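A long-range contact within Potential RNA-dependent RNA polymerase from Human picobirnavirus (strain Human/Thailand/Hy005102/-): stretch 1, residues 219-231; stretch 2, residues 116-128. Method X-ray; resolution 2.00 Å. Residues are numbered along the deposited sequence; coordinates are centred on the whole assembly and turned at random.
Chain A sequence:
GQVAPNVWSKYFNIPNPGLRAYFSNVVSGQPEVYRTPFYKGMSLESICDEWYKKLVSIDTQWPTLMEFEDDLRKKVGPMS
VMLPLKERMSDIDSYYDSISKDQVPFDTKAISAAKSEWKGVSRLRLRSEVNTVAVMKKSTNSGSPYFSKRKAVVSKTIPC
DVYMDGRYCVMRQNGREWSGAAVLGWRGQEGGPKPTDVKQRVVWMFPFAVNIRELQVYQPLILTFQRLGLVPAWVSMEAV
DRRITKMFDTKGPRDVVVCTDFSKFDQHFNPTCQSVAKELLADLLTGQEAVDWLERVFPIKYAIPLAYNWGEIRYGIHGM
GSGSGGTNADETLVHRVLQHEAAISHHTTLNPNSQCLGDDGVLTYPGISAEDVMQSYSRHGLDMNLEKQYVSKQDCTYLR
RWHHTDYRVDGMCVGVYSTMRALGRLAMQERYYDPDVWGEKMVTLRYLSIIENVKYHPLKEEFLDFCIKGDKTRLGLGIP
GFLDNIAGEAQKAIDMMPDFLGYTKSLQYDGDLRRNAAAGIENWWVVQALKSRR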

# COMPACT_ATOMS: atom_id res chain seq x y z
N GLN A 219 -9.61 -5.41 11.65
CA GLN A 219 -8.53 -5.95 12.48
C GLN A 219 -8.68 -7.45 12.69
O GLN A 219 -7.75 -8.20 12.35
CB GLN A 219 -8.48 -5.20 13.82
CG GLN A 219 -7.26 -4.44 14.12
CD GLN A 219 -7.44 -3.63 15.41
OE1 GLN A 219 -8.07 -4.10 16.37
NE2 GLN A 219 -6.90 -2.43 15.43
N PRO A 220 -9.79 -7.96 13.24
CA PRO A 220 -9.92 -9.42 13.36
C PRO A 220 -9.92 -10.14 12.01
O PRO A 220 -9.44 -11.27 11.93
CB PRO A 220 -11.26 -9.60 14.10
CG PRO A 220 -11.99 -8.35 13.90
CD PRO A 220 -10.94 -7.27 13.84
N LEU A 221 -10.45 -9.51 10.96
CA LEU A 221 -10.43 -10.12 9.63
C LEU A 221 -9.01 -10.41 9.18
O LEU A 221 -8.67 -11.53 8.76
CB LEU A 221 -11.12 -9.19 8.63
CG LEU A 221 -11.32 -9.75 7.21
CD1 LEU A 221 -12.57 -9.15 6.62
CD2 LEU A 221 -10.14 -9.47 6.29
N ILE A 222 -8.16 -9.39 9.22
CA ILE A 222 -6.79 -9.54 8.77
C ILE A 222 -6.05 -10.57 9.62
O ILE A 222 -5.32 -11.42 9.08
CB ILE A 222 -6.09 -8.18 8.75
CG1 ILE A 222 -6.65 -7.35 7.58
CG2 ILE A 222 -4.58 -8.35 8.61
CD1 ILE A 222 -6.36 -5.86 7.66
N LEU A 223 -6.27 -10.55 10.94
CA LEU A 223 -5.61 -11.51 11.83
C LEU A 223 -6.00 -12.94 11.50
O LEU A 223 -5.14 -13.84 11.47
CB LEU A 223 -5.95 -11.22 13.29
CG LEU A 223 -4.91 -10.47 14.11
CD1 LEU A 223 -5.34 -10.45 15.58
CD2 LEU A 223 -3.53 -11.13 13.94
N THR A 224 -7.30 -13.19 11.30
CA THR A 224 -7.79 -14.50 10.91
C THR A 224 -7.20 -14.95 9.57
O THR A 224 -6.74 -16.09 9.44
CB THR A 224 -9.32 -14.48 10.83
OG1 THR A 224 -9.86 -14.39 12.14
CG2 THR A 224 -9.86 -15.75 10.13
N PHE A 225 -7.21 -14.06 8.58
CA PHE A 225 -6.65 -14.40 7.28
C PHE A 225 -5.15 -14.66 7.38
O PHE A 225 -4.63 -15.57 6.71
CB PHE A 225 -6.93 -13.29 6.26
CG PHE A 225 -8.28 -13.41 5.60
CD1 PHE A 225 -9.42 -13.64 6.35
CD2 PHE A 225 -8.40 -13.32 4.22
CE1 PHE A 225 -10.65 -13.77 5.74
CE2 PHE A 225 -9.64 -13.44 3.60
CZ PHE A 225 -10.76 -13.67 4.36
N GLN A 226 -4.45 -13.90 8.22
CA GLN A 226 -3.02 -14.11 8.42
C GLN A 226 -2.74 -15.49 8.99
O GLN A 226 -1.83 -16.20 8.52
CB GLN A 226 -2.45 -13.03 9.36
CG GLN A 226 -2.29 -11.69 8.70
CD GLN A 226 -1.91 -10.59 9.68
OE1 GLN A 226 -2.34 -10.60 10.84
NE2 GLN A 226 -1.12 -9.64 9.21
N ARG A 227 -3.50 -15.90 10.00
CA ARG A 227 -3.24 -17.19 10.63
C ARG A 227 -3.62 -18.36 9.72
O ARG A 227 -3.00 -19.42 9.81
CB ARG A 227 -3.97 -17.26 11.96
CG ARG A 227 -3.36 -16.28 12.96
CD ARG A 227 -3.77 -16.61 14.36
NE ARG A 227 -5.17 -16.30 14.58
CZ ARG A 227 -5.59 -15.31 15.37
NH1 ARG A 227 -4.71 -14.56 16.01
NH2 ARG A 227 -6.89 -15.10 15.51
N LEU A 228 -4.61 -18.18 8.85
CA LEU A 228 -4.94 -19.21 7.88
C LEU A 228 -4.05 -19.18 6.64
O LEU A 228 -4.10 -20.12 5.84
CB LEU A 228 -6.39 -19.07 7.44
CG LEU A 228 -7.32 -19.41 8.61
CD1 LEU A 228 -8.74 -19.08 8.24
CD2 LEU A 228 -7.18 -20.88 8.97
N GLY A 229 -3.28 -18.11 6.45
CA GLY A 229 -2.45 -17.97 5.27
C GLY A 229 -3.19 -17.69 3.98
O GLY A 229 -2.65 -17.95 2.91
N LEU A 230 -4.41 -17.14 4.06
CA LEU A 230 -5.23 -16.96 2.86
C LEU A 230 -4.67 -15.88 1.93
O LEU A 230 -4.80 -15.99 0.71
CB LEU A 230 -6.67 -16.64 3.25
CG LEU A 230 -7.42 -17.79 3.91
CD1 LEU A 230 -8.72 -17.29 4.54
CD2 LEU A 230 -7.70 -18.85 2.86
N VAL A 231 -4.12 -14.81 2.49
CA VAL A 231 -3.49 -13.74 1.72
C VAL A 231 -2.03 -13.68 2.12
O VAL A 231 -1.69 -13.01 3.10
CB VAL A 231 -4.18 -12.39 1.96
CG1 VAL A 231 -3.47 -11.25 1.18
CG2 VAL A 231 -5.65 -12.47 1.59
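Stretch 2, residues 116-128: SEWKGVSRLRLRS

Stretch 2 has no regular helix or strand; it is an irregular strip laid along one side of the helix of stretch 1, and it runs against the helix direction. Its early residues meet the end of stretch 1 and its late residues the beginning: the CA atoms of Glu-117 and Leu-230 lie 8.1 Å apart, those of Ser-122 and Thr-224 8.2 Å, and those of Leu-124 and Leu-221 6.6 Å, the tightest of the three approaches.

Two turns shape the strip before it extends. A type I turn from Ser-116 to Lys-119 is followed by a type II turn from Trp-118 to Val-121, with Gly-120 supplying the positive phi. Lys-119 and Gly-120 stay clear of the helix, while Trp-118 and Val-121 point toward it. From Val-121 onward the backbone is extended, and Val-121, Leu-124 and Arg-127 point toward the helix, a spacing of three that leaves Arg-123, Arg-125 and Leu-126 pointing away.

Leu-124 is the main bump. It buries more area than any other residue here, in a hollow bordered by Pro-220, Leu-221 and Thr-224, one turn of helix. Its CD1 lies 3.5 Å from Leu-221 CB, and its CD2 lies 3.6 Å from Thr-224 OG1 and 4.2 Å from Pro-220 O. Val-121 fits one turn further along, between Thr-224 and Leu-228: its CG1 is 3.7 Å from Thr-224 CG2 and its CG2 3.5 Å from Leu-228 CD1.

At the far end the bump comes from stretch 1, just past the helix. Gly-229, with positive phi, ends the helix, and Leu-230 then turns back toward the strip, its CD2 3.8 Å from Glu-117 O and its CD1 4.3 Å from Trp-118 CB. Beside it Phe-225, whose CB points sideways, brings its ring tip inward, CZ 3.6 Å from Trp-118 CE3; the two rings meet obliquely, planes at 50°. At the other end the puckered ring of Pro-220 fills the space beside the strip, its CG 3.7 Å from Arg-125 O and 3.9 Å from Arg-127 CG, so the aliphatic part of the arginine packs on the proline.

No direct hydrogen bond crosses the contact. Water makes the polar links: one donates to Glu-117 OE2 (3.1 Å) and Leu-230 O (2.9 Å), and another donates to Ser-122 O (2.9 Å) and lies 2.6 Å from Thr-224 OG1. The rule is side chains at a spacing of three, Val-121 and Leu-124 apolar and Arg-127 lending its aliphatic part, set against successive stretches of the helix, with water linking polar atoms where the backbones stand apart.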

# COMPACT_ATOMS: atom_id res chain seq x y z
N SER A 116 -15.99 -19.89 -0.97
CA SER A 116 -15.62 -21.28 -0.70
C SER A 116 -14.21 -21.39 -0.16
O SER A 116 -13.91 -22.34 0.57
CB SER A 116 -15.77 -22.11 -1.97
OG SER A 116 -17.12 -22.14 -2.35
N GLU A 117 -13.33 -20.45 -0.50
CA GLU A 117 -11.96 -20.54 0.01
C GLU A 117 -11.89 -20.40 1.52
O GLU A 117 -10.90 -20.80 2.11
CB GLU A 117 -11.06 -19.49 -0.64
CG GLU A 117 -10.90 -19.66 -2.12
CD GLU A 117 -9.81 -18.76 -2.68
OE1 GLU A 117 -10.14 -17.72 -3.29
OE2 GLU A 117 -8.61 -19.09 -2.48
N TRP A 118 -12.91 -19.83 2.17
CA TRP A 118 -12.91 -19.74 3.63
C TRP A 118 -14.05 -20.55 4.27
O TRP A 118 -14.49 -20.23 5.38
CB TRP A 118 -12.91 -18.28 4.09
CG TRP A 118 -13.95 -17.36 3.52
CD1 TRP A 118 -15.30 -17.36 3.79
CD2 TRP A 118 -13.72 -16.26 2.63
NE1 TRP A 118 -15.92 -16.33 3.11
CE2 TRP A 118 -14.98 -15.65 2.39
CE3 TRP A 118 -12.59 -15.75 2.00
CZ2 TRP A 118 -15.12 -14.55 1.55
CZ3 TRP A 118 -12.73 -14.65 1.17
CH2 TRP A 118 -13.98 -14.06 0.95
N LYS A 119 -14.51 -21.60 3.60
CA LYS A 119 -15.39 -22.57 4.22
C LYS A 119 -14.81 -23.07 5.53
O LYS A 119 -13.63 -23.42 5.61
CB LYS A 119 -15.59 -23.76 3.28
CG LYS A 119 -16.71 -24.68 3.68
CD LYS A 119 -18.01 -24.19 3.07
CE LYS A 119 -17.95 -24.28 1.55
NZ LYS A 119 -19.10 -23.59 0.86
N GLY A 120 -15.64 -23.12 6.57
CA GLY A 120 -15.22 -23.64 7.85
C GLY A 120 -14.43 -22.68 8.71
O GLY A 120 -14.19 -22.99 9.88
N VAL A 121 -14.02 -21.53 8.17
CA VAL A 121 -13.36 -20.51 8.97
C VAL A 121 -14.27 -20.05 10.11
O VAL A 121 -15.50 -20.04 10.00
CB VAL A 121 -12.95 -19.33 8.08
CG1 VAL A 121 -12.35 -18.19 8.88
CG2 VAL A 121 -11.94 -19.81 7.06
N SER A 122 -13.65 -19.70 11.23
CA SER A 122 -14.38 -19.10 12.34
C SER A 122 -14.92 -17.74 11.89
O SER A 122 -14.16 -16.84 11.53
CB SER A 122 -13.46 -18.94 13.55
OG SER A 122 -13.04 -20.22 14.03
N ARG A 123 -16.25 -17.61 11.89
CA ARG A 123 -16.87 -16.35 11.48
C ARG A 123 -16.39 -15.21 12.36
O ARG A 123 -16.12 -15.38 13.55
CB ARG A 123 -18.39 -16.45 11.54
CG ARG A 123 -18.97 -17.56 10.68
CD ARG A 123 -18.84 -17.21 9.20
NE ARG A 123 -17.91 -18.10 8.50
CZ ARG A 123 -17.80 -18.15 7.18
NH1 ARG A 123 -18.55 -17.37 6.42
NH2 ARG A 123 -16.93 -18.99 6.62
N LEU A 124 -16.28 -14.03 11.76
CA LEU A 124 -15.70 -12.89 12.44
C LEU A 124 -16.73 -12.23 13.34
O LEU A 124 -17.91 -12.15 13.00
CB LEU A 124 -15.17 -11.88 11.44
CG LEU A 124 -14.26 -12.41 10.33
CD1 LEU A 124 -13.84 -11.25 9.45
CD2 LEU A 124 -13.04 -13.11 10.92
N ARG A 125 -16.28 -11.76 14.49
CA ARG A 125 -17.11 -10.91 15.32
C ARG A 125 -16.38 -9.59 15.50
O ARG A 125 -15.14 -9.54 15.47
CB ARG A 125 -17.40 -11.55 16.66
CG ARG A 125 -17.32 -13.06 16.61
CD ARG A 125 -18.13 -13.66 17.70
NE ARG A 125 -18.10 -15.12 17.61
CZ ARG A 125 -19.19 -15.89 17.52
NH1 ARG A 125 -20.43 -15.36 17.51
NH2 ARG A 125 -19.07 -17.21 17.44
N LEU A 126 -17.16 -8.53 15.67
CA LEU A 126 -16.57 -7.22 15.89
C LEU A 126 -15.78 -7.21 17.19
O LEU A 126 -16.26 -7.69 18.21
CB LEU A 126 -17.66 -6.15 15.94
CG LEU A 126 -18.00 -5.45 14.62
CD1 LEU A 126 -18.76 -6.42 13.72
CD2 LEU A 126 -18.83 -4.20 14.91
N ARG A 127 -14.57 -6.68 17.13
CA ARG A 127 -13.88 -6.37 18.37
C ARG A 127 -14.48 -5.10 18.97
O ARG A 127 -15.11 -4.30 18.28
CB ARG A 127 -12.40 -6.20 18.11
CG ARG A 127 -11.74 -7.49 17.73
CD ARG A 127 -10.28 -7.48 18.07
NE ARG A 127 -10.05 -7.89 19.45
CZ ARG A 127 -8.84 -8.01 19.99
NH1 ARG A 127 -7.76 -7.74 19.25
NH2 ARG A 127 -8.71 -8.39 21.25
N SER A 128 -14.30 -4.92 20.28
CA SER A 128 -14.83 -3.72 20.91
C SER A 128 -13.96 -2.52 20.54
O SER A 128 -12.80 -2.65 20.15
CB SER A 128 -14.86 -3.85 22.43
OG SER A 128 -13.55 -3.86 22.93
O HOH W 1 -7.20 -16.95 -0.68
O HOH W 2 -12.13 -15.29 12.99